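Methionyl-tRNA formyltransferase (PDB 1ZGH) probably transfers a formyl group from 10-formyltetrahydrofolate to the amino group of methionine carried on the initiator methionyl-tRNA. Local coordinates at residues T106-P109 against F110-G114; P173-T177 against K178-P182. All coordinates share one frame; numbering follows the deposited sequence.

Interaction 1 (T106-P109 against F110-G114)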
loop_
_atom_site.group_PDB
_atom_site.type_symbol
_atom_site.label_atom_id
_atom_site.label_comp_id
_atom_site.label_asym_id
_atom_site.label_seq_id
_atom_site.Cartn_x
_atom_site.Cartn_y
_atom_site.Cartn_z
ATOM N N THR A 106 3.238 6.729 4.529
ATOM C CA THR A 106 3.872 8.025 4.690
ATOM C C THR A 106 3.962 8.396 6.179
ATOM O O THR A 106 3.271 7.820 7.052
ATOM C CB THR A 106 3.147 9.134 3.922
ATOM O OG1 THR A 106 1.892 9.433 4.564
ATOM C CG2 THR A 106 2.914 8.721 2.476
ATOM N N ASP A 107 4.847 9.349 6.430
ATOM C CA ASP A 107 5.082 9.898 7.745
ATOM C C ASP A 107 4.007 10.986 8.036
ATOM O O ASP A 107 4.272 12.193 8.012
ATOM C CB ASP A 107 6.535 10.434 7.783
ATOM C CG ASP A 107 7.023 10.748 9.212
ATOM O OD1 ASP A 107 6.246 10.569 10.168
ATOM O OD2 ASP A 107 8.194 11.181 9.368
ATOM N N LEU A 108 2.788 10.533 8.318
ATOM C CA LEU A 108 1.612 11.417 8.429
ATOM C C LEU A 108 1.788 12.460 9.528
ATOM O O LEU A 108 2.371 12.140 10.570
ATOM C CB LEU A 108 0.346 10.588 8.691
ATOM C CG LEU A 108 -0.172 9.802 7.485
ATOM C CD1 LEU A 108 -1.194 8.753 7.937
ATOM C CD2 LEU A 108 -0.778 10.726 6.471
ATOM N N PRO A 109 1.265 13.705 9.326
ATOM C CA PRO A 109 0.382 14.212 8.256
ATOM C C PRO A 109 1.036 14.555 6.902
ATOM O O PRO A 109 0.334 14.996 5.984
ATOM C CB PRO A 109 -0.225 15.473 8.884
ATOM C CG PRO A 109 0.888 16.000 9.756
ATOM C CD PRO A 109 1.570 14.756 10.316
ATOM N N PHE A 110 2.347 14.335 6.751
ATOM C CA PHE A 110 2.957 14.411 5.419
ATOM C C PHE A 110 2.427 13.253 4.554
ATOM O O PHE A 110 2.423 12.097 4.971
ATOM C CB PHE A 110 4.494 14.362 5.478
ATOM C CG PHE A 110 5.146 14.307 4.120
ATOM C CD1 PHE A 110 5.384 15.480 3.401
ATOM C CD2 PHE A 110 5.507 13.088 3.544
ATOM C CE1 PHE A 110 5.972 15.429 2.122
ATOM C CE2 PHE A 110 6.102 13.037 2.269
ATOM C CZ PHE A 110 6.331 14.222 1.569
ATOM N N GLY A 111 1.951 13.580 3.360
ATOM C CA GLY A 111 1.619 12.579 2.362
ATOM C C GLY A 111 0.313 11.855 2.573
ATOM O O GLY A 111 0.209 10.664 2.304
ATOM N N ARG A 112 -0.682 12.576 3.079
ATOM C CA ARG A 112 -2.058 12.089 3.086
ATOM C C ARG A 112 -2.501 11.878 1.638
ATOM O O ARG A 112 -2.221 12.717 0.790
ATOM C CB ARG A 112 -2.981 13.112 3.763
ATOM C CG ARG A 112 -2.807 13.242 5.277
ATOM C CD ARG A 112 -3.789 14.259 5.860
ATOM N NE ARG A 112 -3.647 14.384 7.309
ATOM C CZ ARG A 112 -4.037 15.438 8.032
ATOM N NH1 ARG A 112 -4.607 16.484 7.465
ATOM N NH2 ARG A 112 -3.845 15.455 9.341
ATOM N N GLY A 113 -3.178 10.768 1.348
ATOM C CA GLY A 113 -3.784 10.571 0.016
ATOM C C GLY A 113 -3.222 9.435 -0.818
ATOM O O GLY A 113 -2.470 8.604 -0.318
ATOM N N GLY A 114 -3.564 9.416 -2.106
ATOM C CA GLY A 114 -3.376 8.228 -2.957
ATOM C C GLY A 114 -1.992 8.054 -3.549
ATOM O O GLY A 114 -1.165 8.965 -3.475
#
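With chi1 at 72°, T106 turns OG1 between its own N and carbonyl carbon and presents it to F110, while R112 runs straight from CG to NE and lays its guanidinium over P109. T106 OG1 donates to F110 O at 2.7 Å, lying in the carbonyl plane with a C=O...donor angle of 150° and tying the hydroxyl to the carbonyl four residues on. The backbone adds a weak hydrogen bond, F110 N to D107 O at 3.1 Å, bent to 130° at the hydrogen. Both bonds bridge the cis L108-P109 peptide, which bends the chain back between D107 and F110. Beyond it, P109 CB sits over one face of the R112 guanidinium, 3.6 Å from R112 NH2, and L108 CD2 meets R112 CG at 3.4 Å, the two side chains crossing at about a right angle. The far end of R112 is fixed by Q185 through NH2, and D107 turns its carboxylate to K147. P109 to R112 form a type II beta turn, with G111 supplying the positive phi of its third position. H104, which bonds to G111 O, begins an H-x-T-x-L-P sequence resembling the H-x-S-L-L-P signature of methionyl-tRNA formyltransferases, so this tight cis-proline turn is consistent with the loop after strand 100-104 of the formyltransferase fold.

Interaction 2 (P173-T177 against K178-P182)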
loop_
_atom_site.group_PDB
_atom_site.type_symbol
_atom_site.label_atom_id
_atom_site.label_comp_id
_atom_site.label_asym_id
_atom_site.label_seq_id
_atom_site.Cartn_x
_atom_site.Cartn_y
_atom_site.Cartn_z
ATOM N N PRO A 173 1.189 -7.804 15.183
ATOM C CA PRO A 173 1.391 -8.382 16.530
ATOM C C PRO A 173 1.451 -7.365 17.683
ATOM O O PRO A 173 0.873 -7.595 18.755
ATOM C CB PRO A 173 2.722 -9.121 16.394
ATOM C CG PRO A 173 2.788 -9.467 14.955
ATOM C CD PRO A 173 2.221 -8.273 14.245
ATOM N N GLU A 174 2.147 -6.260 17.469
ATOM C CA GLU A 174 2.229 -5.195 18.478
ATOM C C GLU A 174 0.871 -4.554 18.750
ATOM O O GLU A 174 0.452 -4.406 19.920
ATOM C CB GLU A 174 3.225 -4.113 18.047
ATOM C CG GLU A 174 3.092 -2.819 18.863
ATOM C CD GLU A 174 4.393 -2.409 19.497
ATOM O OE1 GLU A 174 4.867 -1.282 19.223
ATOM O OE2 GLU A 174 4.932 -3.224 20.278
ATOM N N LEU A 175 0.194 -4.158 17.680
ATOM C CA LEU A 175 -1.166 -3.616 17.791
ATOM C C LEU A 175 -2.128 -4.512 18.574
ATOM O O LEU A 175 -2.813 -4.032 19.485
ATOM C CB LEU A 175 -1.770 -3.345 16.415
ATOM C CG LEU A 175 -3.154 -2.679 16.437
ATOM C CD1 LEU A 175 -3.020 -1.209 16.743
ATOM C CD2 LEU A 175 -3.868 -2.873 15.101
ATOM N N LEU A 176 -2.205 -5.789 18.207
ATOM C CA LEU A 176 -3.164 -6.721 18.848
ATOM C C LEU A 176 -2.746 -7.049 20.289
ATOM O O LEU A 176 -3.586 -7.331 21.129
ATOM C CB LEU A 176 -3.340 -8.013 18.020
ATOM C CG LEU A 176 -3.821 -7.842 16.559
ATOM C CD1 LEU A 176 -3.920 -9.182 15.807
ATOM C CD2 LEU A 176 -5.151 -7.102 16.499
ATOM N N THR A 177 -1.448 -6.979 20.574
ATOM C CA THR A 177 -0.940 -7.303 21.903
ATOM C C THR A 177 -0.985 -6.126 22.870
ATOM O O THR A 177 -1.474 -6.269 24.000
ATOM C CB THR A 177 0.485 -7.850 21.850
ATOM O OG1 THR A 177 0.512 -8.976 20.974
ATOM C CG2 THR A 177 0.928 -8.304 23.235
ATOM N N LYS A 178 -0.463 -4.987 22.448
ATOM C CA LYS A 178 -0.440 -3.814 23.300
ATOM C C LYS A 178 -1.751 -3.035 23.268
ATOM O O LYS A 178 -2.077 -2.343 24.228
ATOM C CB LYS A 178 0.705 -2.899 22.915
ATOM C CG LYS A 178 2.068 -3.552 23.045
ATOM C CD LYS A 178 3.164 -2.537 22.741
ATOM C CE LYS A 178 4.480 -2.852 23.451
ATOM N NZ LYS A 178 5.393 -1.646 23.513
ATOM N N ARG A 179 -2.493 -3.141 22.165
ATOM C CA ARG A 179 -3.763 -2.426 21.994
ATOM C C ARG A 179 -3.603 -0.934 22.335
ATOM O O ARG A 179 -4.298 -0.410 23.203
ATOM C CB ARG A 179 -4.879 -3.103 22.820
ATOM C CG ARG A 179 -5.172 -4.532 22.358
ATOM C CD ARG A 179 -6.142 -5.296 23.232
ATOM N NE ARG A 179 -7.376 -4.556 23.521
ATOM C CZ ARG A 179 -7.681 -3.973 24.690
ATOM N NH1 ARG A 179 -6.855 -4.027 25.740
ATOM N NH2 ARG A 179 -8.839 -3.323 24.820
ATOM N N PRO A 180 -2.675 -0.245 21.640
ATOM C CA PRO A 180 -2.424 1.151 21.986
ATOM C C PRO A 180 -3.555 2.087 21.569
ATOM O O PRO A 180 -4.297 1.799 20.631
ATOM C CB PRO A 180 -1.143 1.476 21.232
ATOM C CG PRO A 180 -1.158 0.560 20.045
ATOM C CD PRO A 180 -1.826 -0.701 20.527
ATOM N N VAL A 181 -3.681 3.184 22.309
ATOM C CA VAL A 181 -4.642 4.232 22.016
ATOM C C VAL A 181 -4.030 5.127 20.937
ATOM O O VAL A 181 -2.939 5.651 21.129
ATOM C CB VAL A 181 -4.930 5.085 23.272
ATOM C CG1 VAL A 181 -5.817 6.280 22.927
ATOM C CG2 VAL A 181 -5.556 4.231 24.380
ATOM N N PRO A 182 -4.728 5.313 19.801
ATOM C CA PRO A 182 -4.114 6.101 18.717
ATOM C C PRO A 182 -4.151 7.593 19.035
ATOM O O PRO A 182 -5.045 8.021 19.739
ATOM C CB PRO A 182 -4.987 5.761 17.501
ATOM C CG PRO A 182 -6.300 5.464 18.058
ATOM C CD PRO A 182 -6.077 4.849 19.436
#
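P173 O is gripped by two donors of one residue, T177 N and T177 OG1, which reach it from opposite faces of its plane; the hydroxyl bond is the shorter, 2.6 Å from T177 OG1 to P173 O. One residue on, K178 N approaches E174 O nearly along the C=O axis at 2.8 Å, with 165° at the hydrogen, and T177 N adds a weak bond to the same oxygen. The last turn of helix 156-178 is therefore closed by main-chain amides and by a threonine hydroxyl folded back onto the helix. The ending shows in the next bond: R179 N is 2.8 Å from L175 O but stands above the carbonyl plane, 39° out of it, and R179 is the first residue to leave helical angles, with positive phi. P180 CD lies 3.6 Å from L175 O, and the proline ring meets L175 at about a right angle, with P180 CD 4.0 Å from L175 CD1. The bent E174 side chain also crosses the extended K178 chain, so that E174 OE2 rests beside the methylenes, 3.1 Å from K178 CD, and forms a long salt bridge of 3.6 Å to K178 NZ. E174 OE1 has a further partner in R148 of strand 144-151. A carboxylate with R148 at OE1 and K178 at OE2 would be expected to stay ionised, while P180, which has no amide hydrogen, cannot carry the helical bonding pattern further.

Interactions 1 and 2 do not touch: their centres lie 21 Å apart and their nearest atoms about 11 Å. Two connections join them. Strand 144-151 supplies K147 to D107 and L108 of interaction 1, and F145, F146 and R148 to interaction 2. The chain leaving P182 then runs to Q185, A189 and T190, which pack on or bond to 106-114, and strand 191-192 pairs in parallel with strand 112-113. Interaction 2 thus ends the helix from which this covering loop departs. Interaction 1 lies nearer the probable catalytic region, judging by its bonds to H104 and D140 and by family resemblance.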